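Local coordinates for tartronic semialdehyde reductase (Salmonella typhimurium, PDB 1YB4) that catalyses the NAD(P)H-dependent, reversible reduction of tartronate semialdehyde (2-hydroxy-3-oxopropanoate) to (R)-glycerate, at the interface of chains A and B. Numbering follows the deposited sequence. Chains: chain A/B, tartronic semialdehyde reductase.

The interface of chains A and B. Residues chain A 173, 177, 248, 252, 254; chain B 191-192, 195-196, 290.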
loop_
_atom_site.group_PDB
_atom_site.type_symbol
_atom_site.label_atom_id
_atom_site.label_comp_id
_atom_site.label_asym_id
_atom_site.label_seq_id
_atom_site.Cartn_x
_atom_site.Cartn_y
_atom_site.Cartn_z
ATOM N N VAL A 173 0.217 -18.391 11.387
ATOM C CA VAL A 173 0.544 -17.205 10.595
ATOM C C VAL A 173 -0.711 -16.581 10.029
ATOM O O VAL A 173 -0.874 -15.359 10.065
ATOM C CB VAL A 173 1.505 -17.524 9.432
ATOM C CG1 VAL A 173 1.679 -16.298 8.543
ATOM C CG2 VAL A 173 2.848 -17.932 9.975
ATOM N N ILE A 177 -2.182 -12.724 10.546
ATOM C CA ILE A 177 -2.414 -11.793 9.442
ATOM C C ILE A 177 -3.794 -11.146 9.595
ATOM O O ILE A 177 -3.931 -9.930 9.524
ATOM C CB ILE A 177 -2.378 -12.497 8.064
ATOM C CG1 ILE A 177 -0.948 -12.844 7.672
ATOM C CG2 ILE A 177 -2.987 -11.604 7.016
ATOM C CD1 ILE A 177 -0.863 -13.675 6.410
ATOM N N SER A 248 7.625 -15.651 4.795
ATOM C CA SER A 248 7.008 -16.834 4.198
ATOM C C SER A 248 6.454 -16.421 2.841
ATOM O O SER A 248 6.646 -17.098 1.822
ATOM C CB SER A 248 5.855 -17.351 5.074
ATOM O OG SER A 248 6.316 -17.801 6.340
ATOM N N LEU A 252 7.328 -18.072 -0.692
ATOM C CA LEU A 252 6.283 -18.712 -1.476
ATOM C C LEU A 252 5.822 -17.787 -2.600
ATOM O O LEU A 252 4.913 -18.111 -3.355
ATOM C CB LEU A 252 5.102 -19.044 -0.565
ATOM C CG LEU A 252 5.449 -19.996 0.578
ATOM C CD1 LEU A 252 4.452 -19.839 1.717
ATOM C CD2 LEU A 252 5.514 -21.423 0.025
ATOM N N LEU A 254 4.225 -14.665 -2.496
ATOM C CA LEU A 254 2.848 -14.172 -2.315
ATOM C C LEU A 254 2.881 -12.654 -2.175
ATOM O O LEU A 254 3.762 -12.113 -1.507
ATOM C CB LEU A 254 2.212 -14.738 -1.042
ATOM C CG LEU A 254 1.837 -16.213 -0.979
ATOM C CD1 LEU A 254 1.695 -16.653 0.473
ATOM C CD2 LEU A 254 0.558 -16.443 -1.739
ATOM N N VAL B 191 -5.166 -17.452 0.802
ATOM C CA VAL B 191 -4.333 -17.714 -0.361
ATOM C C VAL B 191 -2.912 -18.066 0.071
ATOM O O VAL B 191 -2.236 -18.862 -0.581
ATOM C CB VAL B 191 -4.307 -16.505 -1.314
ATOM C CG1 VAL B 191 -3.359 -16.775 -2.480
ATOM C CG2 VAL B 191 -5.705 -16.245 -1.833
ATOM N N PHE B 192 -2.468 -17.480 1.178
ATOM C CA PHE B 192 -1.134 -17.748 1.710
ATOM C C PHE B 192 -1.132 -19.150 2.276
ATOM O O PHE B 192 -0.190 -19.914 2.060
ATOM C CB PHE B 192 -0.805 -16.777 2.846
ATOM C CG PHE B 192 0.144 -17.344 3.878
ATOM C CD1 PHE B 192 1.510 -17.352 3.664
ATOM C CD2 PHE B 192 -0.346 -17.891 5.060
ATOM C CE1 PHE B 192 2.378 -17.898 4.619
ATOM C CE2 PHE B 192 0.517 -18.437 6.013
ATOM C CZ PHE B 192 1.877 -18.439 5.789
ATOM N N LYS B 195 -1.181 -21.739 -0.605
ATOM C CA LYS B 195 0.098 -21.910 -1.286
ATOM C C LYS B 195 1.164 -22.439 -0.311
ATOM O O LYS B 195 2.245 -22.874 -0.727
ATOM C CB LYS B 195 0.551 -20.586 -1.919
ATOM C CG LYS B 195 1.641 -20.749 -2.956
ATOM C CD LYS B 195 1.825 -19.490 -3.774
ATOM C CE LYS B 195 2.869 -19.668 -4.866
ATOM N NZ LYS B 195 3.182 -18.364 -5.533
ATOM N N ALA B 196 0.861 -22.395 0.985
ATOM C CA ALA B 196 1.785 -22.897 1.994
ATOM C C ALA B 196 1.579 -24.405 2.090
ATOM O O ALA B 196 2.408 -25.126 2.645
ATOM C CB ALA B 196 1.518 -22.233 3.346
ATOM N N ALA B 290 -0.459 -14.040 -6.911
ATOM C CA ALA B 290 0.463 -15.034 -6.373
ATOM C C ALA B 290 0.506 -16.216 -7.346
ATOM O O ALA B 290 1.309 -17.134 -7.199
ATOM C CB ALA B 290 0.003 -15.494 -4.985
#
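B:Phe192, on helix 167-196 of chain B, pushes its ring into a largely apolar pocket of chain A lined by A:Val173, A:Ser248, A:Leu252 and A:Leu254. Its CB starts against a leucine methyl, A:Leu254 CD1, at 3.4 Å. The same methyl follows the ring base, meeting CG and lying 3.3 Å from B:Phe192 CD1, and the two side chains cross at about a right angle. One atom further out, B:Phe192 CE1 meets the CB methylene of A:Ser248 at 3.5 Å. The same CE1 has CD1 of A:Leu252 as a looser neighbour. A:Val173 lies over one face of the ring near its outer rim, with CB and CG1 against CE2 and CZ; the tip, B:Phe192 CZ, ends 3.5 Å from A:Val173 CG1. That methyl is anti to the backbone N (chi1 173°), which turns it towards the ring. A:Ile177 borders the ring more distantly through CD1.

A:Leu254 also reaches back over chain B with its second branch: CD2 touches the methyl CB of B:Ala290 at 3.4 Å and lies beside CD of B:Lys195 and CG1 of B:Val191. The lysine runs out extended, CG anti to the backbone N (chi1 -164°), and its terminal NZ donates to the backbone O of A:Leu252 at 2.8 Å, nearly end-on to the carbonyl (165°). NZ also donates to O of B:Ala290, 2.8 Å away and in the plane of that carbonyl, so one amine ties the end of helix 283-290 to the loop of the partner. The patch, repeated by two-fold symmetry, probably helps join two subunits of the deposited tetramer and may steady helix 167-195, which carries the predicted catalytic A:Lys172.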